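Local coordinates for protein 2-hydroxyisocaproyl-CoA dehydratase activator (Clostridium difficile, PDB 4EHU) that hydrolyses ATP to drive the transfer of one electron from its [4Fe-4S] cluster to (R)-2-hydroxyisocaproyl-CoA dehydratase, activating that enzyme for L-leucine fermentation, at residues Met1-Gly5 with Val16-Asn20; Val25-Ile30 with Lys45-Thr50; Ala194-Ser198 with Ala225-Ile230. All blocks are in the same frame, centred on the assembly; numbering follows the deposited sequence.

Contact 1: Met1-Gly5 with Val16-Asn20; sequences MYTMG and VILKN
Strands 2-5 and 16-19 pair antiparallel, axes 4.7 Å apart at closest and directions 153° apart, in the first beta hairpin of the actin fold, whose turn side carries the ATP-binding residues Ser10 to Lys14. Phi/psi stay extended throughout both strands. Within these segments the first pair is Val16 with Gly5, hydrogen-bonded: Val16 N to Gly5 O and Gly5 N to Val16 O both measure 2.9 Å. Ile17 (chi1 m, chi2 t) faces Met4 in a non-hydrogen-bonded pair with CA atoms 4.5 Å apart; Met4, t at chi1 and chi2, brings CE to 3.3 Å from Ile17 CG1, and Tyr2 CD1 lies 3.8 Å from Ile17 CG2. At Leu18 the hydrogen-bonded geometry returns, with Leu18 N to Thr3 O and Thr3 N to Leu18 O each 2.9 Å. A water donates to Thr3 OG1 and to Leu18 O, 2.7 Å from each, while Thr3 OG1 is also hydrogen-bonded to Ala249 O. Lys19 lays CG 3.8 Å from Tyr2 CE1. Asn20 leaves the strand with positive phi (50°), and its N donates to Met1 O at 3.0 Å. Met4 and Ile17 pack on helix 38-50, while Tyr2, on the same face, touches Val25 and Ile57; Thr3 and Leu18 face helix 243-261. Five backbone hydrogen bonds thus fix the register of the two strands, while the two largely apolar faces are each packed by a helix.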
loop_
_atom_site.group_PDB
_atom_site.type_symbol
_atom_site.label_atom_id
_atom_site.label_comp_id
_atom_site.label_asym_id
_atom_site.label_seq_id
_atom_site.Cartn_x
_atom_site.Cartn_y
_atom_site.Cartn_z
ATOM N N MET A 1 39.573 5.828 -22.949
ATOM C CA MET A 1 39.333 5.169 -21.635
ATOM C C MET A 1 37.878 4.740 -21.564
ATOM O O MET A 1 37.029 5.315 -22.236
ATOM C CB MET A 1 39.620 6.136 -20.480
ATOM C CG MET A 1 38.441 7.086 -20.173
ATOM S SD MET A 1 38.531 7.797 -18.518
ATOM C CE MET A 1 40.193 8.473 -18.552
ATOM N N TYR A 2 37.585 3.735 -20.749
ATOM C CA TYR A 2 36.193 3.375 -20.477
ATOM C C TYR A 2 35.897 3.504 -19.001
ATOM O O TYR A 2 36.738 3.187 -18.165
ATOM C CB TYR A 2 35.911 1.940 -20.914
ATOM C CG TYR A 2 36.104 1.712 -22.388
ATOM C CD1 TYR A 2 35.071 1.954 -23.282
ATOM C CD2 TYR A 2 37.332 1.269 -22.893
ATOM C CE1 TYR A 2 35.240 1.749 -24.640
ATOM C CE2 TYR A 2 37.504 1.063 -24.241
ATOM C CZ TYR A 2 36.457 1.307 -25.112
ATOM O OH TYR A 2 36.630 1.105 -26.460
ATOM N N THR A 3 34.696 3.966 -18.671
ATOM C CA THR A 3 34.209 3.882 -17.301
ATOM C C THR A 3 32.854 3.183 -17.291
ATOM O O THR A 3 32.206 3.063 -18.324
ATOM C CB THR A 3 34.094 5.264 -16.658
ATOM O OG1 THR A 3 33.171 6.074 -17.405
ATOM C CG2 THR A 3 35.499 5.924 -16.600
ATOM N N MET A 4 32.443 2.709 -16.125
ATOM C CA MET A 4 31.185 1.975 -16.005
ATOM C C MET A 4 30.352 2.500 -14.847
ATOM O O MET A 4 30.881 2.820 -13.790
ATOM C CB MET A 4 31.471 0.492 -15.777
ATOM C CG MET A 4 30.225 -0.370 -15.721
ATOM S SD MET A 4 30.616 -2.124 -15.620
ATOM C CE MET A 4 30.879 -2.518 -17.348
ATOM N N GLY A 5 29.041 2.581 -15.074
ATOM C CA GLY A 5 28.068 2.904 -14.044
ATOM C C GLY A 5 27.100 1.742 -13.861
ATOM O O GLY A 5 26.640 1.161 -14.837
ATOM N N VAL A 16 25.905 0.871 -17.652
ATOM C CA VAL A 16 26.342 1.639 -18.817
ATOM C C VAL A 16 27.858 1.596 -18.867
ATOM O O VAL A 16 28.499 1.739 -17.825
ATOM C CB VAL A 16 25.915 3.119 -18.708
ATOM C CG1 VAL A 16 26.620 3.954 -19.755
ATOM C CG2 VAL A 16 24.369 3.252 -18.844
ATOM N N ILE A 17 28.420 1.370 -20.057
ATOM C CA ILE A 17 29.839 1.619 -20.290
ATOM C C ILE A 17 29.945 2.878 -21.137
ATOM O O ILE A 17 29.318 2.988 -22.199
ATOM C CB ILE A 17 30.548 0.446 -21.013
ATOM C CG1 ILE A 17 30.548 -0.802 -20.126
ATOM C CG2 ILE A 17 31.989 0.842 -21.370
ATOM C CD1 ILE A 17 31.248 -2.001 -20.733
ATOM N N LEU A 18 30.731 3.829 -20.649
ATOM C CA LEU A 18 30.882 5.136 -21.280
ATOM C C LEU A 18 32.323 5.299 -21.752
ATOM O O LEU A 18 33.264 4.990 -21.019
ATOM C CB LEU A 18 30.543 6.225 -20.264
ATOM C CG LEU A 18 30.522 7.688 -20.698
ATOM C CD1 LEU A 18 29.324 7.976 -21.604
ATOM C CD2 LEU A 18 30.458 8.566 -19.459
ATOM N N LYS A 19 32.490 5.781 -22.977
ATOM C CA LYS A 19 33.816 5.956 -23.562
ATOM C C LYS A 19 34.200 7.429 -23.520
ATOM O O LYS A 19 33.463 8.281 -24.022
ATOM C CB LYS A 19 33.820 5.464 -25.011
ATOM C CG LYS A 19 35.221 5.367 -25.651
ATOM C CD LYS A 19 35.117 4.932 -27.100
ATOM C CE LYS A 19 36.486 4.900 -27.761
ATOM N NZ LYS A 19 36.409 4.409 -29.167
ATOM N N ASN A 20 35.343 7.713 -22.903
ATOM C CA ASN A 20 35.875 9.070 -22.788
ATOM C C ASN A 20 34.839 10.056 -22.282
ATOM O O ASN A 20 34.816 11.212 -22.699
ATOM C CB ASN A 20 36.437 9.547 -24.126
ATOM C CG ASN A 20 37.583 8.691 -24.602
ATOM O OD1 ASN A 20 37.669 8.335 -25.781
ATOM N ND2 ASN A 20 38.463 8.335 -23.681
HETATM O O HOH W 1 34.229 7.119 -19.715
#

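Contact 2: Val25-Ile30 with Lys45-Thr50; sequences VASETI and KLYGKT
This is a strand-helix contact in which the last turns of helix 38-50 pack against edge strand 23-30; the helix, following the three-stranded antiparallel start of the chain, covers one face of the first sheet of the actin fold. The segment axes approach to 7.9 Å with directions 147° apart, and the nearest CA pair is Ala26-Leu46 at 6.0 Å. The strand is extended from Ala26 onward; Val25, with psi -10°, forms a classic beta bulge with Ala26 opposite Ile17. Ala26 and Glu28 point CA-to-CB toward the helix, Ser27 and Thr29 away. Ala26 CB meets Thr50 CG2 at 3.3 Å and Leu46 CD2 at 4.0 Å; Leu46 (chi1 m, chi2 t) also sets CD2 3.8 Å from Glu28 CB. Thr50 OG1 (chi1 p) donates to Leu46 O at 2.9 Å and is also hydrogen-bonded to Leu52 N. Lys49, extended beyond chi1 m, donates NZ to Ser27 O at 2.7 Å and forms a salt bridge with Glu28 OE1 at 2.9 Å, weak as a hydrogen bond. The chemistry is therefore divided, an apolar seam of Ala26, Leu46 and the Thr50 methyl being flanked by an ammonium group that ties the helix to both backbone and side chain of the strand.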
loop_
_atom_site.group_PDB
_atom_site.type_symbol
_atom_site.label_atom_id
_atom_site.label_comp_id
_atom_site.label_asym_id
_atom_site.label_seq_id
_atom_site.Cartn_x
_atom_site.Cartn_y
_atom_site.Cartn_z
ATOM N N VAL A 25 28.790 3.287 -25.118
ATOM C CA VAL A 25 29.129 2.200 -26.034
ATOM C C VAL A 25 28.381 0.918 -25.674
ATOM O O VAL A 25 28.380 -0.045 -26.440
ATOM C CB VAL A 25 30.662 1.938 -26.107
ATOM C CG1 VAL A 25 31.381 3.158 -26.678
ATOM C CG2 VAL A 25 31.236 1.558 -24.738
ATOM N N ALA A 26 27.722 0.913 -24.517
ATOM C CA ALA A 26 26.957 -0.253 -24.094
ATOM C C ALA A 26 26.031 0.097 -22.939
ATOM O O ALA A 26 26.333 0.953 -22.103
ATOM C CB ALA A 26 27.888 -1.397 -23.693
ATOM N N SER A 27 24.882 -0.564 -22.911
ATOM C CA SER A 27 23.959 -0.421 -21.805
ATOM C C SER A 27 23.176 -1.710 -21.681
ATOM O O SER A 27 23.085 -2.486 -22.626
ATOM C CB SER A 27 23.020 0.746 -22.046
ATOM O OG SER A 27 22.181 0.483 -23.162
ATOM N N GLU A 28 22.617 -1.956 -20.512
ATOM C CA GLU A 28 21.915 -3.203 -20.300
ATOM C C GLU A 28 21.031 -3.070 -19.087
ATOM O O GLU A 28 21.432 -2.496 -18.072
ATOM C CB GLU A 28 22.909 -4.352 -20.116
ATOM C CG GLU A 28 22.264 -5.722 -19.968
ATOM C CD GLU A 28 21.495 -6.145 -21.206
ATOM O OE1 GLU A 28 21.830 -5.669 -22.311
ATOM O OE2 GLU A 28 20.549 -6.951 -21.072
ATOM N N THR A 29 19.818 -3.592 -19.198
ATOM C CA THR A 29 18.915 -3.644 -18.069
ATOM C C THR A 29 18.517 -5.093 -17.868
ATOM O O THR A 29 18.169 -5.784 -18.825
ATOM C CB THR A 29 17.661 -2.788 -18.330
ATOM O OG1 THR A 29 18.058 -1.434 -18.585
ATOM C CG2 THR A 29 16.702 -2.822 -17.142
ATOM N N ILE A 30 18.597 -5.559 -16.630
ATOM C CA ILE A 30 18.070 -6.866 -16.266
ATOM C C ILE A 30 17.029 -6.653 -15.180
ATOM O O ILE A 30 17.293 -5.957 -14.204
ATOM C CB ILE A 30 19.180 -7.796 -15.740
ATOM C CG1 ILE A 30 20.305 -7.922 -16.770
ATOM C CG2 ILE A 30 18.605 -9.156 -15.397
ATOM C CD1 ILE A 30 19.946 -8.760 -17.969
ATOM N N LYS A 45 26.588 -9.048 -19.761
ATOM C CA LYS A 45 26.069 -8.555 -21.029
ATOM C C LYS A 45 26.832 -7.339 -21.541
ATOM O O LYS A 45 27.066 -7.218 -22.738
ATOM C CB LYS A 45 24.581 -8.245 -20.915
ATOM C CG LYS A 45 23.739 -9.487 -20.709
ATOM C CD LYS A 45 22.383 -9.361 -21.374
ATOM C CE LYS A 45 21.643 -10.685 -21.367
ATOM N NZ LYS A 45 22.419 -11.755 -22.052
ATOM N N LEU A 46 27.216 -6.438 -20.645
ATOM C CA LEU A 46 28.042 -5.306 -21.043
ATOM C C LEU A 46 29.362 -5.783 -21.627
ATOM O O LEU A 46 29.805 -5.275 -22.655
ATOM C CB LEU A 46 28.309 -4.387 -19.855
ATOM C CG LEU A 46 27.025 -3.774 -19.298
ATOM C CD1 LEU A 46 27.326 -3.047 -18.003
ATOM C CD2 LEU A 46 26.378 -2.844 -20.313
ATOM N N TYR A 47 29.983 -6.754 -20.962
ATOM C CA TYR A 47 31.264 -7.303 -21.390
ATOM C C TYR A 47 31.128 -8.076 -22.694
ATOM O O TYR A 47 32.005 -8.010 -23.557
ATOM C CB TYR A 47 31.837 -8.217 -20.305
ATOM C CG TYR A 47 32.316 -7.481 -19.072
ATOM C CD1 TYR A 47 32.960 -6.253 -19.173
ATOM C CD2 TYR A 47 32.119 -8.013 -17.807
ATOM C CE1 TYR A 47 33.400 -5.580 -18.044
ATOM C CE2 TYR A 47 32.551 -7.346 -16.673
ATOM C CZ TYR A 47 33.190 -6.131 -16.797
ATOM O OH TYR A 47 33.622 -5.475 -15.663
ATOM N N GLY A 48 30.035 -8.815 -22.832
ATOM C CA GLY A 48 29.785 -9.581 -24.037
ATOM C C GLY A 48 29.602 -8.676 -25.241
ATOM O O GLY A 48 30.160 -8.923 -26.311
ATOM N N LYS A 49 28.823 -7.618 -25.059
ATOM C CA LYS A 49 28.542 -6.676 -26.134
ATOM C C LYS A 49 29.810 -5.987 -26.608
ATOM O O LYS A 49 30.051 -5.863 -27.808
ATOM C CB LYS A 49 27.563 -5.599 -25.665
ATOM C CG LYS A 49 26.172 -6.086 -25.316
ATOM C CD LYS A 49 25.264 -4.901 -25.041
ATOM C CE LYS A 49 23.972 -5.311 -24.357
ATOM N NZ LYS A 49 22.892 -4.331 -24.637
ATOM N N THR A 50 30.613 -5.527 -25.655
ATOM C CA THR A 50 31.750 -4.667 -25.957
ATOM C C THR A 50 33.028 -5.454 -26.220
ATOM O O THR A 50 33.971 -4.932 -26.811
ATOM C CB THR A 50 32.029 -3.703 -24.798
ATOM O OG1 THR A 50 32.419 -4.454 -23.643
ATOM C CG2 THR A 50 30.789 -2.868 -24.471
#

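Contact 3: Ala194-Ser198 with Ala225-Ile230; sequences AKRVS and AMAREI
The contact belongs to the helical layer beside the second mixed sheet of this actin-fold ATPase, where helix 182-204 packs on helix 220-230. The two helical segments cross at -52° with axes 9.0 Å apart at closest, and the nearest CA pairs are Ala194-Met226 at 5.0 Å and Ser198-Ile230 at 6.0 Å. Small residues permit this approach: Ala194 CB lies 3.6 Å from Ala225 CB and 3.9 Å from Glu229 CG, and Ser198 CB lies 3.6 Å from Ile230 CG2. Met226, m at all three chi angles, curls its thioether against the first helix, with SD 3.5 Å from Ala194 O and CE 3.8 Å from Val197 CG1. Both Val197 and Met226 reach Ile98 of strand 96-100, so this side of the junction faces the sheet. Its other margin is ionic. Lys195 NZ forms a salt bridge to Glu229 OE1 at 3.1 Å, with a weak hydrogen bond to Glu229 OE2 at 3.4 Å, and Arg228 NH2 bridges to Glu229 OE2 at 2.9 Å within its own helix, making a three-residue network. A water donates to Ser198 OG and Glu229 OE1, 2.7 Å from each. Small side chains at the crossing, sulfur and aliphatic groups on the side facing strand 96-100 and charges at the margin make a compact helix pair on a mixed sheet, as in the second of the two sheet-and-helix halves of the actin fold.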
loop_
_atom_site.group_PDB
_atom_site.type_symbol
_atom_site.label_atom_id
_atom_site.label_comp_id
_atom_site.label_asym_id
_atom_site.label_seq_id
_atom_site.Cartn_x
_atom_site.Cartn_y
_atom_site.Cartn_z
ATOM N N ALA A 194 -0.400 8.712 -11.724
ATOM C CA ALA A 194 -0.068 10.082 -12.062
ATOM C C ALA A 194 -0.587 11.058 -11.023
ATOM O O ALA A 194 0.082 12.040 -10.718
ATOM C CB ALA A 194 -0.608 10.437 -13.487
ATOM N N LYS A 195 -1.768 10.802 -10.471
ATOM C CA LYS A 195 -2.286 11.669 -9.416
ATOM C C LYS A 195 -1.391 11.631 -8.195
ATOM O O LYS A 195 -1.132 12.654 -7.582
ATOM C CB LYS A 195 -3.709 11.272 -9.028
ATOM C CG LYS A 195 -4.695 11.756 -10.086
ATOM C CD LYS A 195 -6.136 11.627 -9.661
ATOM C CE LYS A 195 -7.066 12.282 -10.703
ATOM N NZ LYS A 195 -6.763 13.732 -10.954
ATOM N N ARG A 196 -0.901 10.452 -7.854
ATOM C CA ARG A 196 -0.094 10.337 -6.644
ATOM C C ARG A 196 1.286 10.983 -6.788
ATOM O O ARG A 196 1.786 11.610 -5.839
ATOM C CB ARG A 196 0.038 8.879 -6.236
ATOM C CG ARG A 196 0.871 8.695 -5.012
ATOM C CD ARG A 196 0.607 7.362 -4.369
ATOM N NE ARG A 196 1.640 7.112 -3.369
ATOM C CZ ARG A 196 1.651 7.674 -2.169
ATOM N NH1 ARG A 196 0.682 8.509 -1.811
ATOM N NH2 ARG A 196 2.641 7.414 -1.323
ATOM N N VAL A 197 1.906 10.837 -7.955
ATOM C CA VAL A 197 3.230 11.425 -8.175
ATOM C C VAL A 197 3.077 12.909 -8.483
ATOM O O VAL A 197 3.868 13.719 -8.012
ATOM C CB VAL A 197 3.961 10.691 -9.277
ATOM C CG1 VAL A 197 5.350 11.314 -9.528
ATOM C CG2 VAL A 197 4.118 9.217 -8.870
ATOM N N SER A 198 2.017 13.291 -9.199
ATOM C CA SER A 198 1.836 14.717 -9.493
ATOM C C SER A 198 1.629 15.551 -8.233
ATOM O O SER A 198 1.984 16.721 -8.220
ATOM C CB SER A 198 0.686 14.971 -10.484
ATOM O OG SER A 198 -0.549 14.608 -9.935
ATOM N N ALA A 225 -0.275 10.827 -18.823
ATOM C CA ALA A 225 -1.118 11.142 -17.670
ATOM C C ALA A 225 -0.418 12.143 -16.757
ATOM O O ALA A 225 -1.058 13.055 -16.222
ATOM C CB ALA A 225 -1.461 9.878 -16.914
ATOM N N MET A 226 0.891 11.967 -16.552
ATOM C CA MET A 226 1.629 12.931 -15.746
ATOM C C MET A 226 1.625 14.316 -16.343
ATOM O O MET A 226 1.408 15.285 -15.627
ATOM C CB MET A 226 3.087 12.485 -15.557
ATOM C CG MET A 226 3.184 11.417 -14.511
ATOM S SD MET A 226 2.921 12.027 -12.799
ATOM C CE MET A 226 4.193 13.241 -12.600
ATOM N N ALA A 227 1.872 14.428 -17.647
ATOM C CA ALA A 227 1.942 15.740 -18.269
ATOM C C ALA A 227 0.580 16.415 -18.129
ATOM O O ALA A 227 0.492 17.622 -17.933
ATOM C CB ALA A 227 2.343 15.619 -19.730
ATOM N N ARG A 228 -0.480 15.613 -18.229
ATOM C CA ARG A 228 -1.834 16.125 -18.039
ATOM C C ARG A 228 -2.014 16.642 -16.602
ATOM O O ARG A 228 -2.474 17.775 -16.392
ATOM C CB ARG A 228 -2.856 15.024 -18.344
ATOM C CG ARG A 228 -4.320 15.456 -18.180
ATOM C CD ARG A 228 -5.257 14.252 -18.231
ATOM N NE ARG A 228 -5.091 13.444 -17.017
ATOM C CZ ARG A 228 -4.970 12.119 -16.983
ATOM N NH1 ARG A 228 -5.003 11.412 -18.105
ATOM N NH2 ARG A 228 -4.791 11.492 -15.811
ATOM N N GLU A 229 -1.628 15.820 -15.626
ATOM C CA GLU A 229 -1.895 16.152 -14.240
ATOM C C GLU A 229 -1.083 17.353 -13.784
ATOM O O GLU A 229 -1.580 18.153 -12.983
ATOM C CB GLU A 229 -1.642 14.953 -13.324
ATOM C CG GLU A 229 -2.619 13.815 -13.519
ATOM C CD GLU A 229 -4.064 14.192 -13.204
ATOM O OE1 GLU A 229 -4.293 15.022 -12.282
ATOM O OE2 GLU A 229 -4.971 13.639 -13.870
ATOM N N ILE A 230 0.152 17.492 -14.266
ATOM C CA ILE A 230 0.947 18.657 -13.867
ATOM C C ILE A 230 0.805 19.816 -14.821
ATOM O O ILE A 230 1.392 20.880 -14.605
ATOM C CB ILE A 230 2.446 18.313 -13.650
ATOM C CG1 ILE A 230 3.138 18.034 -14.988
ATOM C CG2 ILE A 230 2.559 17.145 -12.685
ATOM C CD1 ILE A 230 4.692 17.799 -14.818
HETATM O O HOH W 2 -2.869 15.986 -10.257
#

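How the contacts relate
Contacts 1 and 2 are adjoining parts of one sheet and its covering helix, with centres 11 Å apart. Ile17 N lies 3.0 Å from Ala26 O, a probable hydrogen bond. Val25 N lies 3.0 Å from Ile17 O, another. Met4 CE packs 3.7 Å from Leu46 CD1. Contact 3 lies across the chain's centre, about 34 Å from contact 1 and 33 Å from contact 2 between centres, beside the other sheet, whose 3-2-1-4-5 order repeats that of the first. The two halves flank the bound ATP analogue, which is about 12, 10 and 11 Å from the side chains of Val16, Ile30 and Val197, none touching it. The Val197 side chain is about 12 Å from the iron-sulfur cluster.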